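Local coordinates for superkiller protein 7 (Saccharomyces cerevisiae, PDB 4ZKE) that binds GTP through a translational-GTPase-like domain and probably links the cytoplasmic exosome to the Ski complex in mRNA decay, including that of transcripts lacking a stop codon, at residues A[135-140]-A[178-183]; A[296-301]-A[372-377]; A[312-317]-A[327-332]; A[318-323]-A[378-383]. All coordinates share one frame; numbering follows the deposited sequence.

Contact 1 (A[135-140]-A[178-183]); sequences VIDCNY and LNKADL. With GTP (guanosine-5'-triphosphate), chain C.
K180 of the NKxD motif, the G4 element with which P-loop GTPases recognise guanine, meets D137 where the strand 131-137 ends. Its NZ makes a salt bridge of 2.9 Å to D137 OD2, approaching from above the carboxylate plane, 55° out of it. The extended lysine chain runs close to the same group, CD lying 3.3 Å from D137 OD1. With CG anti to the backbone N (chi1 -168°), the carboxylate is brought up to the lysine and still turns OD1 to N139 N, which donates to it over 2.9 Å and closes an Asx turn.

Strands 131-137 and 174-179 run parallel in the central sheet of the G domain, and their paired ends carry this site: N179 N donates to I136 O at 2.8 Å, then C138 N to N179 O at 3.2 Å. Beyond the strand, D182 takes the guanine edge, OD1 from GTP N1 and OD2 from GTP N2, each at 2.9 Å. K180 NZ also donates to GTP O4' and to N29 O, and N179 ND2 to A30 O, linking the motif to the phosphate-binding loop, while N179 OD1 accepts from G220 N after strand 213-217. With an alanine in place of D137, K180 NZ would lose its anionic partner and the Asx turn its acceptor, so the lysine is likely to be less firmly placed beside the nucleotide. Away from the ligand, C138 SG rests 3.7 Å from L178 CB, and both side chains touch I194 of helix 188-204.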
# COMPACT_ATOMS: atom_id res chain seq x y z
N VAL A 135 -1.66 6.55 12.42
CA VAL A 135 -1.55 6.21 13.83
C VAL A 135 -0.52 7.09 14.51
O VAL A 135 0.61 7.22 14.04
CB VAL A 135 -1.17 4.73 14.02
CG1 VAL A 135 -1.14 4.36 15.50
CG2 VAL A 135 -2.16 3.83 13.28
N ILE A 136 -0.91 7.69 15.63
CA ILE A 136 -0.07 8.67 16.31
C ILE A 136 0.05 8.36 17.80
O ILE A 136 -0.94 8.11 18.49
CB ILE A 136 -0.63 10.09 16.13
CG1 ILE A 136 -0.62 10.45 14.64
CG2 ILE A 136 0.18 11.11 16.92
CD1 ILE A 136 -1.38 11.68 14.31
N ASP A 137 1.29 8.39 18.29
CA ASP A 137 1.59 8.17 19.70
C ASP A 137 1.35 9.45 20.49
O ASP A 137 2.04 10.45 20.29
CB ASP A 137 3.04 7.69 19.87
CG ASP A 137 3.32 7.17 21.26
OD1 ASP A 137 2.55 7.48 22.20
OD2 ASP A 137 4.33 6.45 21.43
N CYS A 138 0.37 9.41 21.38
CA CYS A 138 -0.01 10.58 22.15
C CYS A 138 0.61 10.61 23.55
O CYS A 138 0.29 11.49 24.35
CB CYS A 138 -1.53 10.65 22.27
SG CYS A 138 -2.36 10.89 20.71
N ASN A 139 1.49 9.65 23.83
CA ASN A 139 2.19 9.63 25.10
C ASN A 139 2.98 10.91 25.29
O ASN A 139 3.29 11.61 24.33
CB ASN A 139 3.12 8.41 25.17
CG ASN A 139 3.72 8.21 26.56
OD1 ASN A 139 3.20 8.70 27.56
ND2 ASN A 139 4.83 7.48 26.61
N TYR A 140 3.30 11.23 26.54
CA TYR A 140 4.03 12.45 26.85
C TYR A 140 5.40 12.44 26.18
O TYR A 140 6.04 11.39 26.10
CB TYR A 140 4.17 12.63 28.36
CG TYR A 140 2.84 12.72 29.07
CD1 TYR A 140 2.01 13.82 28.90
CD2 TYR A 140 2.41 11.70 29.91
CE1 TYR A 140 0.80 13.91 29.54
CE2 TYR A 140 1.19 11.78 30.56
CZ TYR A 140 0.39 12.89 30.37
OH TYR A 140 -0.83 12.98 31.01
N LEU A 178 -5.62 8.55 17.52
CA LEU A 178 -4.87 9.11 18.64
C LEU A 178 -4.59 7.99 19.64
O LEU A 178 -5.37 7.76 20.57
CB LEU A 178 -5.66 10.25 19.27
CG LEU A 178 -6.00 11.41 18.32
CD1 LEU A 178 -6.73 12.52 19.07
CD2 LEU A 178 -4.76 11.97 17.64
N ASN A 179 -3.47 7.30 19.44
CA ASN A 179 -3.20 6.03 20.10
C ASN A 179 -2.45 6.17 21.43
O ASN A 179 -1.94 7.25 21.76
CB ASN A 179 -2.40 5.13 19.14
CG ASN A 179 -2.45 3.66 19.53
OD1 ASN A 179 -3.37 3.21 20.21
ND2 ASN A 179 -1.45 2.90 19.09
N LYS A 180 -2.38 5.06 22.17
CA LYS A 180 -1.71 5.01 23.47
C LYS A 180 -2.34 5.99 24.45
O LYS A 180 -1.64 6.58 25.28
CB LYS A 180 -0.21 5.29 23.33
CG LYS A 180 0.49 4.42 22.30
CD LYS A 180 1.97 4.28 22.62
CE LYS A 180 2.73 3.67 21.47
NZ LYS A 180 4.19 3.61 21.75
N ALA A 181 -3.65 6.16 24.35
CA ALA A 181 -4.37 7.06 25.24
C ALA A 181 -4.27 6.60 26.70
O ALA A 181 -4.43 7.39 27.62
CB ALA A 181 -5.83 7.16 24.82
N ASP A 182 -4.00 5.31 26.89
CA ASP A 182 -3.85 4.75 28.23
C ASP A 182 -2.62 5.30 28.95
O ASP A 182 -2.62 5.48 30.16
CB ASP A 182 -3.77 3.22 28.17
CG ASP A 182 -2.61 2.73 27.34
OD1 ASP A 182 -2.52 3.12 26.15
OD2 ASP A 182 -1.78 1.96 27.86
N LEU A 183 -1.56 5.58 28.19
CA LEU A 183 -0.32 6.09 28.76
C LEU A 183 -0.44 7.54 29.22
O LEU A 183 0.50 8.09 29.78
CB LEU A 183 0.83 5.96 27.76
CG LEU A 183 1.32 4.55 27.44
CD1 LEU A 183 2.44 4.62 26.41
CD2 LEU A 183 1.80 3.83 28.69
PG GTP C . 6.89 0.09 13.71
O1G GTP C . 6.58 -1.29 13.19
O2G GTP C . 8.38 0.20 13.93
O3G GTP C . 6.45 1.15 12.73
O3B GTP C . 6.15 0.31 15.12
PB GTP C . 4.55 0.23 15.23
O1B GTP C . 4.06 -0.99 14.47
O2B GTP C . 3.89 1.48 14.71
O3A GTP C . 4.23 0.05 16.80
PA GTP C . 4.38 -1.32 17.63
O1A GTP C . 3.14 -2.15 17.45
O2A GTP C . 5.63 -2.10 17.27
O5' GTP C . 4.47 -0.82 19.16
C5' GTP C . 5.55 -0.05 19.65
C4' GTP C . 5.60 -0.19 21.17
O4' GTP C . 4.51 0.52 21.71
C3' GTP C . 5.47 -1.63 21.62
O3' GTP C . 6.43 -1.90 22.62
C2' GTP C . 4.08 -1.74 22.21
O2' GTP C . 4.06 -2.59 23.33
C1' GTP C . 3.73 -0.31 22.56
N9 GTP C . 2.31 -0.01 22.34
C8 GTP C . 1.60 -0.13 21.17
N7 GTP C . 0.32 0.26 21.40
C5 GTP C . 0.22 0.65 22.70
C6 GTP C . -0.84 1.14 23.46
O6 GTP C . -1.96 1.30 22.97
N1 GTP C . -0.63 1.45 24.78
C2 GTP C . 0.62 1.27 25.35
N2 GTP C . 0.82 1.57 26.62
N3 GTP C . 1.66 0.79 24.59
C4 GTP C . 1.46 0.48 23.29

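Contact 2 (A[296-301]-A[372-377]); sequences NYVSLK and KQFHIR
V298 and F374 make the closest approach, and it is an aromatic-aliphatic one. V298 CG2 comes obliquely upon the ring, 3.2 Å from F374 CZ, which is shorter than usual for two carbons, so its exact value is doubtful; the two side chains run alongside one another in opposite senses. F374 CG sits in the crowded position between its backbone N and carbonyl carbon (chi1 56°), and from there the ring reaches across to the strand. N296 meets the same ring at its edge, near the ring plane, with CB 4.2 Å from F374 CE2. Y326 also stacks edge-to-face with F374.

The purely aliphatic contacts involve I376. The two methyls of V298 divide their work: CG2 is given to the phenyl ring, whereas CG1, anti to the backbone N (chi1 -171°), lies 4.3 Å from I376 CD1. Further along the strand L300 CD2 touches I376 CG2 at 4.0 Å, the two side chains roughly perpendicular.

Polar groups serve other partners. The backbones stay well apart, the CA atoms of V298 and I376 being 9.0 Å from each other, and the strand 295-306 instead pairs with strand 356-364, V298 with V361 and L300 with V359. The amide of N296 is likewise engaged beyond the contact, OD1 accepting from A293 N.

On the connection leading to strand 381-384, F374 lies against V288 and Y326, while I376 enters the interior beside S286 and I317, within an antiparallel six-stranded barrel, as in domain II of translational GTPases.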
# COMPACT_ATOMS: atom_id res chain seq x y z
N ASN A 296 9.91 -24.26 -17.89
CA ASN A 296 10.02 -23.85 -16.50
C ASN A 296 8.71 -23.32 -15.94
O ASN A 296 7.85 -22.85 -16.69
CB ASN A 296 11.12 -22.79 -16.34
CG ASN A 296 12.49 -23.36 -16.59
OD1 ASN A 296 13.04 -24.08 -15.76
ND2 ASN A 296 13.06 -23.04 -17.75
N TYR A 297 8.58 -23.42 -14.63
CA TYR A 297 7.39 -22.97 -13.93
C TYR A 297 7.75 -21.92 -12.90
O TYR A 297 8.54 -22.17 -11.99
CB TYR A 297 6.68 -24.15 -13.28
CG TYR A 297 6.13 -25.13 -14.29
CD1 TYR A 297 6.96 -26.03 -14.94
CD2 TYR A 297 4.78 -25.13 -14.62
CE1 TYR A 297 6.47 -26.92 -15.88
CE2 TYR A 297 4.27 -26.02 -15.55
CZ TYR A 297 5.12 -26.91 -16.18
OH TYR A 297 4.62 -27.78 -17.11
N VAL A 298 7.18 -20.73 -13.07
CA VAL A 298 7.42 -19.61 -12.17
C VAL A 298 6.20 -19.37 -11.30
O VAL A 298 5.10 -19.18 -11.81
CB VAL A 298 7.75 -18.32 -12.94
CG1 VAL A 298 8.21 -17.23 -11.98
CG2 VAL A 298 8.82 -18.59 -13.98
N SER A 299 6.40 -19.39 -9.99
CA SER A 299 5.34 -19.07 -9.05
C SER A 299 5.36 -17.57 -8.75
O SER A 299 6.31 -17.05 -8.17
CB SER A 299 5.49 -19.87 -7.75
OG SER A 299 4.49 -19.51 -6.82
N LEU A 300 4.31 -16.88 -9.18
CA LEU A 300 4.21 -15.43 -8.99
C LEU A 300 3.14 -15.08 -7.96
O LEU A 300 2.02 -15.58 -8.02
CB LEU A 300 3.87 -14.75 -10.32
CG LEU A 300 4.86 -14.94 -11.47
CD1 LEU A 300 4.28 -14.38 -12.74
CD2 LEU A 300 6.19 -14.28 -11.15
N LYS A 301 3.51 -14.21 -7.02
CA LYS A 301 2.51 -13.55 -6.18
C LYS A 301 2.08 -12.29 -6.92
O LYS A 301 2.88 -11.38 -7.12
CB LYS A 301 3.08 -13.22 -4.80
CG LYS A 301 2.00 -12.82 -3.80
CD LYS A 301 2.54 -11.96 -2.67
CE LYS A 301 2.67 -12.74 -1.37
NZ LYS A 301 2.81 -11.81 -0.21
N LYS A 372 21.05 -18.86 -20.44
CA LYS A 372 20.19 -17.70 -20.17
C LYS A 372 19.02 -18.06 -19.27
O LYS A 372 18.12 -18.81 -19.66
CB LYS A 372 19.67 -17.12 -21.48
CG LYS A 372 20.73 -16.39 -22.28
CD LYS A 372 20.33 -16.29 -23.74
CE LYS A 372 21.29 -15.42 -24.52
NZ LYS A 372 21.10 -15.58 -25.99
N GLN A 373 19.05 -17.52 -18.05
CA GLN A 373 17.95 -17.66 -17.11
C GLN A 373 17.28 -16.31 -16.87
O GLN A 373 17.94 -15.31 -16.61
CB GLN A 373 18.45 -18.26 -15.80
CG GLN A 373 18.81 -19.73 -15.91
CD GLN A 373 19.94 -20.12 -14.99
OE1 GLN A 373 21.09 -20.26 -15.42
NE2 GLN A 373 19.63 -20.30 -13.71
N PHE A 374 15.95 -16.31 -16.95
CA PHE A 374 15.17 -15.10 -16.78
C PHE A 374 15.21 -14.58 -15.35
O PHE A 374 15.34 -15.36 -14.41
CB PHE A 374 13.71 -15.35 -17.19
CG PHE A 374 13.06 -16.48 -16.46
CD1 PHE A 374 12.41 -16.25 -15.26
CD2 PHE A 374 13.07 -17.76 -16.98
CE1 PHE A 374 11.80 -17.28 -14.59
CE2 PHE A 374 12.46 -18.80 -16.31
CZ PHE A 374 11.83 -18.56 -15.11
N HIS A 375 15.10 -13.26 -15.21
CA HIS A 375 15.06 -12.61 -13.91
C HIS A 375 13.80 -11.77 -13.77
O HIS A 375 13.71 -10.66 -14.29
CB HIS A 375 16.31 -11.73 -13.72
CG HIS A 375 17.06 -12.01 -12.46
ND1 HIS A 375 17.06 -13.24 -11.83
CD2 HIS A 375 17.86 -11.21 -11.71
CE1 HIS A 375 17.82 -13.18 -10.75
NE2 HIS A 375 18.32 -11.96 -10.66
N ILE A 376 12.81 -12.32 -13.07
CA ILE A 376 11.56 -11.64 -12.83
C ILE A 376 11.58 -11.10 -11.41
O ILE A 376 11.76 -11.86 -10.46
CB ILE A 376 10.36 -12.58 -13.05
CG1 ILE A 376 10.34 -13.08 -14.50
CG2 ILE A 376 9.04 -11.89 -12.70
CD1 ILE A 376 9.38 -14.22 -14.75
N ARG A 377 11.43 -9.79 -11.28
CA ARG A 377 11.58 -9.11 -10.00
C ARG A 377 10.29 -8.43 -9.54
O ARG A 377 9.34 -8.31 -10.31
CB ARG A 377 12.71 -8.07 -10.09
CG ARG A 377 14.10 -8.70 -10.21
CD ARG A 377 14.98 -7.98 -11.23
NE ARG A 377 15.47 -6.69 -10.74
CZ ARG A 377 16.55 -6.54 -9.98
NH1 ARG A 377 17.25 -7.59 -9.59
NH2 ARG A 377 16.92 -5.33 -9.59

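Contact 3 (A[312-317]-A[327-332]); sequences GQTIEI and YGIVSR
V330 O accepts from G312 N at 2.8 Å, the donor lying in the carbonyl plane on a lone pair. V330 N in turn donates to Q313 O over 2.9 Å in a nearly straight bond. One residue thus faces two, and with G312 at phi 93° and psi -16° the geometry fits a G1 beta bulge, in which a side chain at the first position would press on the preceding carbonyl.

After the bulge the strands pair regularly. I315 N donates to G328 O at 2.9 Å, and G328 N returns a bond to I315 O at 3.2 Å. On the side of T314 and I329, E316 and Y327 extend together, E316 CG 3.5 Å from Y327 CE2 and the carboxylate turned steeply against the ring. The E316 carboxylate is also held through OE1 by R386 and H318.

On the other side I315 CG1 lies between its own backbone N and carbonyl carbon (chi1 52°), which brings it to 3.6 Å from G328 O. I315 CG2 touches V330 CG2 at 4.0 Å, the two side chains standing roughly perpendicular. Cutting I315 back to an alanine would probably open a gap beside G328 and leave V330 CG2 without its mate.

Strand 314-318 lies between strands 325-335 and 381-384, with I315 packing on I382, V361 and I309, while strand 356-364 flanks the far edge of strand 325-335.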
# COMPACT_ATOMS: atom_id res chain seq x y z
N GLY A 312 -5.28 -21.10 -17.56
CA GLY A 312 -5.19 -21.57 -18.92
C GLY A 312 -4.92 -20.47 -19.93
O GLY A 312 -4.52 -20.74 -21.06
N GLN A 313 -5.13 -19.22 -19.53
CA GLN A 313 -4.91 -18.09 -20.43
C GLN A 313 -3.43 -17.84 -20.67
O GLN A 313 -2.59 -18.14 -19.82
CB GLN A 313 -5.57 -16.82 -19.89
CG GLN A 313 -7.08 -16.81 -19.99
CD GLN A 313 -7.69 -15.46 -19.66
OE1 GLN A 313 -7.48 -14.92 -18.58
NE2 GLN A 313 -8.43 -14.90 -20.61
N THR A 314 -3.12 -17.28 -21.84
CA THR A 314 -1.76 -16.89 -22.17
C THR A 314 -1.51 -15.48 -21.66
O THR A 314 -2.38 -14.62 -21.75
CB THR A 314 -1.49 -16.95 -23.69
OG1 THR A 314 -1.92 -18.21 -24.21
CG2 THR A 314 -0.00 -16.76 -23.99
N ILE A 315 -0.32 -15.26 -21.11
CA ILE A 315 0.04 -13.97 -20.52
C ILE A 315 1.43 -13.50 -20.97
O ILE A 315 2.21 -14.28 -21.53
CB ILE A 315 0.01 -14.03 -18.97
CG1 ILE A 315 0.84 -15.20 -18.43
CG2 ILE A 315 -1.43 -14.15 -18.48
CD1 ILE A 315 2.31 -14.90 -18.20
N GLU A 316 1.71 -12.22 -20.74
CA GLU A 316 3.03 -11.64 -20.97
C GLU A 316 3.60 -11.11 -19.66
O GLU A 316 2.92 -10.39 -18.94
CB GLU A 316 2.96 -10.50 -21.99
CG GLU A 316 2.86 -10.93 -23.44
CD GLU A 316 2.59 -9.75 -24.37
OE1 GLU A 316 2.95 -8.61 -24.02
OE2 GLU A 316 2.00 -9.97 -25.45
N ILE A 317 4.85 -11.47 -19.36
CA ILE A 317 5.55 -10.92 -18.21
C ILE A 317 6.61 -9.95 -18.70
O ILE A 317 7.54 -10.34 -19.42
CB ILE A 317 6.22 -12.02 -17.36
CG1 ILE A 317 5.16 -13.00 -16.85
CG2 ILE A 317 6.98 -11.40 -16.18
CD1 ILE A 317 5.73 -14.21 -16.12
N TYR A 327 6.54 -14.90 -22.69
CA TYR A 327 5.23 -15.46 -23.00
C TYR A 327 5.07 -16.77 -22.25
O TYR A 327 5.95 -17.63 -22.27
CB TYR A 327 5.08 -15.68 -24.50
CG TYR A 327 5.22 -14.43 -25.32
CD1 TYR A 327 6.44 -14.07 -25.88
CD2 TYR A 327 4.14 -13.59 -25.53
CE1 TYR A 327 6.58 -12.92 -26.63
CE2 TYR A 327 4.26 -12.44 -26.28
CZ TYR A 327 5.49 -12.11 -26.82
OH TYR A 327 5.62 -10.96 -27.57
N GLY A 328 3.93 -16.93 -21.58
CA GLY A 328 3.66 -18.14 -20.83
C GLY A 328 2.18 -18.37 -20.67
O GLY A 328 1.37 -17.56 -21.12
N ILE A 329 1.83 -19.47 -20.03
CA ILE A 329 0.44 -19.83 -19.79
C ILE A 329 0.20 -19.99 -18.29
O ILE A 329 1.07 -20.47 -17.57
CB ILE A 329 0.06 -21.14 -20.53
CG1 ILE A 329 0.38 -21.02 -22.02
CG2 ILE A 329 -1.42 -21.46 -20.32
CD1 ILE A 329 0.21 -22.31 -22.80
N VAL A 330 -0.97 -19.57 -17.84
CA VAL A 330 -1.35 -19.76 -16.44
C VAL A 330 -1.68 -21.23 -16.20
O VAL A 330 -2.73 -21.71 -16.63
CB VAL A 330 -2.56 -18.87 -16.06
CG1 VAL A 330 -2.97 -19.11 -14.61
CG2 VAL A 330 -2.22 -17.41 -16.27
N SER A 331 -0.78 -21.93 -15.53
CA SER A 331 -0.97 -23.34 -15.23
C SER A 331 -2.07 -23.52 -14.19
O SER A 331 -2.98 -24.33 -14.36
CB SER A 331 0.33 -23.97 -14.74
OG SER A 331 0.13 -25.31 -14.34
N ARG A 332 -1.96 -22.77 -13.10
CA ARG A 332 -2.95 -22.82 -12.03
C ARG A 332 -2.86 -21.56 -11.17
O ARG A 332 -1.89 -20.82 -11.26
CB ARG A 332 -2.75 -24.07 -11.16
CG ARG A 332 -1.45 -24.09 -10.38
CD ARG A 332 -1.36 -25.32 -9.49
NE ARG A 332 -0.47 -25.10 -8.34
CZ ARG A 332 0.64 -25.80 -8.08
NH1 ARG A 332 1.03 -26.79 -8.87
NH2 ARG A 332 1.36 -25.50 -7.01

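Contact 4 (A[318-323]-A[378-383]); sequences HTQYED and KGDIII
H318 and I381 form an antiparallel hydrogen-bonded pair that joins strands 314-318 and 381-384 within the beta barrel of domain II. H318 N donates to I381 O at 3.1 Å with an angle of 165° at the hydrogen, whereas the return bond from I381 N to H318 O is weak, at 3.5 Å. The backbones stay close at T319 and D380 and part after it, where side chains and turns take over the polar work.

D380 OD2 accepts from R377 N, a bond within its own loop, and also lies 3.5 Å from T319 CA; the T319 and D380 side chains run side by side in the same direction. OD1 comes within 3.0 Å of Q320 N, and D380 CB packs on H318 O. The carboxylate therefore sits against the first turn after strand 314-318. The main chain of that turn is tied to the C-terminal domain: T319 O accepts from N470 ND2, and Q320 pairs through its backbone with A468.

In the imidazole of H318, NE2 is hydrogen-bonded to E316 OE1, its strand neighbour two residues back. The ring, which also touches L401 and N470, meets I383 obliquely, with NE2 3.9 Å from I383 CD1. In T319, chi1 of 71° turns OG1 back over its own turn, where it makes a weak bond to F324 O and donates to Y321 O at 2.8 Å, in the carbonyl plane on a lone pair.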
# COMPACT_ATOMS: atom_id res chain seq x y z
N HIS A 318 6.48 -8.68 -18.31
CA HIS A 318 7.42 -7.65 -18.73
C HIS A 318 8.31 -7.23 -17.57
O HIS A 318 7.83 -6.73 -16.55
CB HIS A 318 6.66 -6.44 -19.28
CG HIS A 318 5.98 -6.71 -20.59
ND1 HIS A 318 6.58 -6.48 -21.80
CD2 HIS A 318 4.75 -7.22 -20.86
CE1 HIS A 318 5.75 -6.82 -22.77
NE2 HIS A 318 4.63 -7.27 -22.23
N THR A 319 9.61 -7.44 -17.74
CA THR A 319 10.57 -7.14 -16.69
C THR A 319 11.01 -5.68 -16.72
O THR A 319 10.79 -4.97 -17.70
CB THR A 319 11.83 -8.02 -16.80
OG1 THR A 319 12.59 -7.62 -17.95
CG2 THR A 319 11.45 -9.49 -16.92
N GLN A 320 11.66 -5.26 -15.64
CA GLN A 320 12.20 -3.91 -15.55
C GLN A 320 13.52 -3.85 -16.31
O GLN A 320 13.92 -2.79 -16.78
CB GLN A 320 12.37 -3.50 -14.09
CG GLN A 320 11.68 -2.19 -13.76
CD GLN A 320 10.20 -2.22 -14.08
OE1 GLN A 320 9.39 -2.77 -13.33
NE2 GLN A 320 9.83 -1.64 -15.21
N TYR A 321 14.19 -4.99 -16.41
CA TYR A 321 15.28 -5.15 -17.36
C TYR A 321 14.73 -4.84 -18.75
O TYR A 321 13.85 -5.54 -19.25
CB TYR A 321 15.86 -6.57 -17.32
CG TYR A 321 17.32 -6.62 -16.94
CD1 TYR A 321 18.31 -6.41 -17.89
CD2 TYR A 321 17.71 -6.88 -15.63
CE1 TYR A 321 19.66 -6.46 -17.55
CE2 TYR A 321 19.05 -6.94 -15.28
CZ TYR A 321 20.02 -6.73 -16.25
OH TYR A 321 21.36 -6.77 -15.92
N GLU A 322 15.26 -3.78 -19.36
CA GLU A 322 14.59 -3.06 -20.45
C GLU A 322 13.91 -3.92 -21.52
O GLU A 322 12.78 -3.64 -21.91
CB GLU A 322 15.60 -2.13 -21.13
CG GLU A 322 15.03 -1.35 -22.31
CD GLU A 322 15.69 0.00 -22.50
OE1 GLU A 322 16.84 0.17 -22.04
OE2 GLU A 322 15.06 0.89 -23.10
N ASP A 323 14.59 -4.97 -21.98
CA ASP A 323 14.13 -5.69 -23.16
C ASP A 323 13.24 -6.90 -22.84
O ASP A 323 12.25 -7.14 -23.54
CB ASP A 323 15.33 -6.17 -23.98
CG ASP A 323 14.94 -6.63 -25.38
OD1 ASP A 323 13.91 -6.16 -25.90
OD2 ASP A 323 15.68 -7.46 -25.95
N LYS A 378 10.27 -8.00 -8.28
CA LYS A 378 9.11 -7.28 -7.75
C LYS A 378 8.90 -6.00 -8.54
O LYS A 378 9.87 -5.33 -8.90
CB LYS A 378 9.29 -6.93 -6.27
CG LYS A 378 9.87 -8.02 -5.40
CD LYS A 378 9.55 -7.80 -3.92
CE LYS A 378 9.78 -6.36 -3.46
NZ LYS A 378 9.26 -6.14 -2.08
N GLY A 379 7.64 -5.66 -8.79
CA GLY A 379 7.32 -4.44 -9.50
C GLY A 379 7.12 -4.67 -10.98
O GLY A 379 6.63 -3.79 -11.70
N ASP A 380 7.51 -5.85 -11.46
CA ASP A 380 7.26 -6.22 -12.84
C ASP A 380 5.76 -6.43 -13.02
O ASP A 380 5.06 -6.74 -12.06
CB ASP A 380 8.03 -7.48 -13.24
CG ASP A 380 9.53 -7.26 -13.28
OD1 ASP A 380 9.97 -6.09 -13.25
OD2 ASP A 380 10.28 -8.25 -13.37
N ILE A 381 5.28 -6.27 -14.25
CA ILE A 381 3.85 -6.38 -14.51
C ILE A 381 3.55 -7.61 -15.36
O ILE A 381 4.41 -8.11 -16.09
CB ILE A 381 3.29 -5.13 -15.22
CG1 ILE A 381 4.00 -4.89 -16.55
CG2 ILE A 381 3.43 -3.91 -14.32
CD1 ILE A 381 3.18 -4.06 -17.51
N ILE A 382 2.31 -8.07 -15.25
CA ILE A 382 1.83 -9.18 -16.05
C ILE A 382 0.52 -8.76 -16.72
O ILE A 382 -0.35 -8.17 -16.09
CB ILE A 382 1.64 -10.45 -15.19
CG1 ILE A 382 1.17 -11.62 -16.06
CG2 ILE A 382 0.66 -10.20 -14.04
CD1 ILE A 382 1.26 -12.96 -15.36
N ILE A 383 0.41 -9.04 -18.02
CA ILE A 383 -0.78 -8.72 -18.79
C ILE A 383 -1.19 -9.91 -19.65
O ILE A 383 -0.43 -10.87 -19.78
CB ILE A 383 -0.56 -7.49 -19.70
CG1 ILE A 383 0.60 -7.73 -20.66
CG2 ILE A 383 -0.32 -6.25 -18.85
CD1 ILE A 383 0.77 -6.66 -21.72

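Contact 1 stands alone in the GTP-binding domain, its centre 42 to 49 Å from the centres of the others and on the opposite side of the chain's centre. Contacts 2, 3 and 4 share the closed antiparallel barrel of domain II, with centres 11 to 15 Å apart, and touch one another. Strands 314-318 and 381-384 are neighbours there, and a probable hydrogen bond from E316 N to I383 O joins contacts 3 and 4. Along the chain contact 1 closes first; the hairpin of contact 3 then falls between the two segments of contact 2, while contact 4 crosses both. Segments distant in sequence are thereby interlocked in one barrel, whereas the nucleotide site is built separately on a mixed sheet.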